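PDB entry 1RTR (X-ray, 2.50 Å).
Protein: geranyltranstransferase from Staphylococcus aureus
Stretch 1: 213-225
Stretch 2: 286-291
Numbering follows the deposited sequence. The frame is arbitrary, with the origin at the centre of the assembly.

Stretch 1 (213-225) MFQIKDDLLDCYG
Stretch 2 286-291: DLFYSR

Contact between a helical segment, 213-225, and the end of a second helix, 286-289, with the two residues that follow it, in Staphylococcus aureus geranyltranstransferase. Stretch 1 is helical throughout, its i to i+4 bonds running from Lys217 N to Met213 O (3.0 Å) through Gly225 N to Leu221 O (2.9 Å); the bond from Asp218 N to Phe214 O is weak at 3.5 Å. In stretch 2 the bond from Ser290 N to Asp286 O (2.8 Å) closes the last turn. Ser290 then leaves helical geometry (phi/psi -49/112°), and Arg291 has a positive phi of 71°. The register is set by Phe214 CA to Phe288 CA, 6.0 Å, and Lys217 CA to Arg291 CA, 6.6 Å, so the two stretches advance in the same sense, and 492 Å² is buried in total.

Met213 points its CA-to-CB bond toward stretch 2. Its m, t, p rotamer extends the chain and then turns the methyl in, placing Met213 CE 3.7 Å from Phe288 CB, 3.7 Å from Tyr289 CB and 3.5 Å from Tyr289 N. CE also lies at the edge of the Tyr289 ring, near its plane; Tyr289 is t (chi1 -164°), and its CB touches Met213 although its CA-to-CB bond points away overall.

Phe214 (t, chi2 123°) and Phe288 (m, chi2 -144°) both leave their backbones sideways and meet as an offset edge-to-face pair, the edge of Phe214 toward the face of Phe288. The centroids are 5.4 Å apart and the planes stand at 88°, with Phe214 CD1 3.6 Å from Phe288 CE1; the slightly positive C-H groups of an aromatic edge favour the electron-rich face of a neighbour. Met213 CB sits at the edge of the Phe288 ring, near its plane.

Lys217 supplies the polar link. From chi1 t (180°), its chi2, chi3 and chi4 lie between wells at -128°, -127° and -116°, a path that carries the amine to the helix end, where Lys217 NZ donates a hydrogen bond to Ser290 O (3.0 Å). Along the way Lys217 CE passes 3.2 Å from Phe288 O and 3.5 Å from Leu287 O, while Lys217 CG lies 3.6 Å from Arg291 C.

Arg291 starts sideways with chi1 m (-56°); chi2 and chi3 (-108° and -94°) are between wells. Leu221 (m, t) brings CD2 to 4.1 Å from Arg291 CB, and the same methyl lies at the guanidinium edge, near its plane. Lys217 and Leu221, one helical turn apart, thus both touch Arg291. Farther along, the CA-to-CB bond of Tyr224 (m, chi2 -3°) points toward stretch 2, and Tyr224 CE2 lies 3.8 Å from Arg291 O; its hydroxyl is hydrogen-bonded elsewhere in the structure.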

# COMPACT_ATOMS: atom_id res chain seq x y z
N MET A 213 11.67 9.49 -21.90
CA MET A 213 12.84 10.39 -21.93
C MET A 213 13.78 10.14 -20.76
O MET A 213 14.99 10.05 -20.94
CB MET A 213 12.43 11.87 -21.94
CG MET A 213 11.68 12.32 -23.19
SD MET A 213 11.29 14.06 -23.14
CE MET A 213 12.96 14.69 -23.08
N PHE A 214 13.18 10.02 -19.58
CA PHE A 214 13.88 9.96 -18.29
C PHE A 214 15.09 9.01 -18.28
O PHE A 214 16.21 9.40 -17.95
CB PHE A 214 12.86 9.55 -17.21
CG PHE A 214 13.32 9.77 -15.80
CD1 PHE A 214 12.57 10.58 -14.94
CD2 PHE A 214 14.46 9.14 -15.30
CE1 PHE A 214 12.97 10.79 -13.61
CE2 PHE A 214 14.89 9.34 -13.98
CZ PHE A 214 14.14 10.16 -13.13
N GLN A 215 14.85 7.75 -18.65
CA GLN A 215 15.86 6.72 -18.50
C GLN A 215 16.87 6.73 -19.64
O GLN A 215 18.04 6.39 -19.44
CB GLN A 215 15.20 5.34 -18.36
CG GLN A 215 14.54 5.10 -16.98
CD GLN A 215 15.52 5.21 -15.81
OE1 GLN A 215 16.67 4.76 -15.91
NE2 GLN A 215 15.07 5.82 -14.72
N ILE A 216 16.40 7.12 -20.83
CA ILE A 216 17.28 7.28 -21.98
C ILE A 216 18.35 8.30 -21.66
O ILE A 216 19.54 8.01 -21.81
CB ILE A 216 16.50 7.68 -23.24
CG1 ILE A 216 15.45 6.63 -23.60
CG2 ILE A 216 17.46 7.87 -24.41
CD1 ILE A 216 14.48 7.04 -24.69
N LYS A 217 17.94 9.48 -21.20
CA LYS A 217 18.88 10.56 -20.86
C LYS A 217 19.97 10.03 -19.93
O LYS A 217 21.16 10.23 -20.18
CB LYS A 217 18.14 11.74 -20.22
CG LYS A 217 19.01 12.94 -19.80
CD LYS A 217 18.74 13.34 -18.34
CE LYS A 217 18.41 14.83 -18.16
NZ LYS A 217 19.43 15.57 -17.34
N ASP A 218 19.54 9.32 -18.90
CA ASP A 218 20.42 8.75 -17.88
C ASP A 218 21.42 7.73 -18.41
O ASP A 218 22.58 7.72 -17.98
CB ASP A 218 19.58 8.12 -16.78
CG ASP A 218 19.56 8.94 -15.53
OD1 ASP A 218 20.19 8.49 -14.54
OD2 ASP A 218 18.98 10.05 -15.45
N ASP A 219 20.96 6.85 -19.30
CA ASP A 219 21.85 5.90 -19.98
C ASP A 219 22.91 6.65 -20.79
O ASP A 219 24.09 6.34 -20.70
CB ASP A 219 21.06 4.95 -20.88
CG ASP A 219 20.41 3.82 -20.10
OD1 ASP A 219 19.37 3.32 -20.56
OD2 ASP A 219 20.87 3.36 -19.02
N LEU A 220 22.48 7.66 -21.55
CA LEU A 220 23.39 8.51 -22.32
C LEU A 220 24.43 9.19 -21.44
O LEU A 220 25.63 9.09 -21.71
CB LEU A 220 22.63 9.53 -23.17
CG LEU A 220 22.04 8.99 -24.48
CD1 LEU A 220 20.96 9.90 -25.02
CD2 LEU A 220 23.13 8.74 -25.51
N LEU A 221 23.99 9.85 -20.37
CA LEU A 221 24.90 10.50 -19.42
C LEU A 221 25.93 9.54 -18.80
O LEU A 221 27.07 9.93 -18.57
CB LEU A 221 24.13 11.23 -18.33
CG LEU A 221 23.75 12.69 -18.61
CD1 LEU A 221 22.79 13.18 -17.54
CD2 LEU A 221 24.99 13.58 -18.69
N ASP A 222 25.54 8.30 -18.54
CA ASP A 222 26.48 7.29 -18.05
C ASP A 222 27.54 6.95 -19.10
O ASP A 222 28.69 6.67 -18.76
CB ASP A 222 25.76 6.00 -17.62
CG ASP A 222 25.06 6.12 -16.27
OD1 ASP A 222 25.51 6.90 -15.40
OD2 ASP A 222 24.04 5.45 -15.99
N CYS A 223 27.13 6.97 -20.36
CA CYS A 223 28.03 6.71 -21.48
C CYS A 223 28.90 7.94 -21.80
O CYS A 223 30.11 7.81 -21.97
CB CYS A 223 27.26 6.22 -22.71
SG CYS A 223 28.10 6.47 -24.30
N TYR A 224 28.28 9.13 -21.87
CA TYR A 224 29.03 10.37 -22.05
C TYR A 224 30.12 10.44 -20.99
O TYR A 224 31.27 10.79 -21.29
CB TYR A 224 28.14 11.60 -21.92
CG TYR A 224 27.12 11.81 -23.02
CD1 TYR A 224 27.04 10.97 -24.12
CD2 TYR A 224 26.22 12.87 -22.94
CE1 TYR A 224 26.09 11.17 -25.12
CE2 TYR A 224 25.27 13.08 -23.92
CZ TYR A 224 25.21 12.24 -25.01
OH TYR A 224 24.26 12.47 -25.98
N GLY A 225 29.74 10.10 -19.76
CA GLY A 225 30.66 10.07 -18.64
C GLY A 225 31.86 9.19 -18.86
O GLY A 225 32.98 9.59 -18.56
N ASP A 286 12.15 20.00 -21.47
CA ASP A 286 13.50 20.47 -21.76
C ASP A 286 14.51 20.13 -20.66
O ASP A 286 15.69 19.95 -20.94
CB ASP A 286 13.51 21.96 -22.13
CG ASP A 286 13.17 22.20 -23.62
OD1 ASP A 286 12.65 23.29 -23.93
OD2 ASP A 286 13.37 21.36 -24.54
N LEU A 287 14.04 20.03 -19.42
CA LEU A 287 14.90 19.61 -18.32
C LEU A 287 15.27 18.12 -18.43
O LEU A 287 16.40 17.73 -18.17
CB LEU A 287 14.26 19.92 -16.96
CG LEU A 287 15.15 20.77 -16.03
CD1 LEU A 287 14.52 22.13 -15.67
CD2 LEU A 287 15.55 19.99 -14.78
N PHE A 288 14.30 17.31 -18.85
CA PHE A 288 14.51 15.89 -19.12
C PHE A 288 15.42 15.72 -20.34
O PHE A 288 16.19 14.75 -20.41
CB PHE A 288 13.17 15.19 -19.39
CG PHE A 288 12.43 14.74 -18.14
CD1 PHE A 288 11.70 13.55 -18.16
CD2 PHE A 288 12.43 15.51 -16.98
CE1 PHE A 288 11.00 13.12 -17.02
CE2 PHE A 288 11.74 15.09 -15.84
CZ PHE A 288 11.02 13.90 -15.87
N TYR A 289 15.31 16.64 -21.29
CA TYR A 289 16.10 16.58 -22.53
C TYR A 289 17.54 17.05 -22.37
O TYR A 289 18.46 16.42 -22.88
CB TYR A 289 15.43 17.37 -23.65
CG TYR A 289 15.97 17.03 -25.01
CD1 TYR A 289 15.83 15.74 -25.54
CD2 TYR A 289 16.62 17.98 -25.78
CE1 TYR A 289 16.33 15.42 -26.80
CE2 TYR A 289 17.13 17.67 -27.04
CZ TYR A 289 16.98 16.40 -27.54
OH TYR A 289 17.46 16.09 -28.79
N SER A 290 17.73 18.17 -21.66
CA SER A 290 19.05 18.75 -21.47
C SER A 290 20.03 17.68 -20.99
O SER A 290 19.90 17.15 -19.88
CB SER A 290 19.00 19.92 -20.48
OG SER A 290 19.92 19.73 -19.42
N ARG A 291 20.99 17.36 -21.86
CA ARG A 291 22.01 16.32 -21.63
C ARG A 291 21.43 14.91 -21.67
O ARG A 291 22.01 14.01 -22.28
CB ARG A 291 22.76 16.56 -20.32
CG ARG A 291 23.42 17.91 -20.21
CD ARG A 291 24.91 17.85 -20.33
NE ARG A 291 25.56 17.75 -19.02
CZ ARG A 291 26.06 18.79 -18.35
NH1 ARG A 291 26.63 18.60 -17.17
NH2 ARG A 291 25.98 20.01 -18.85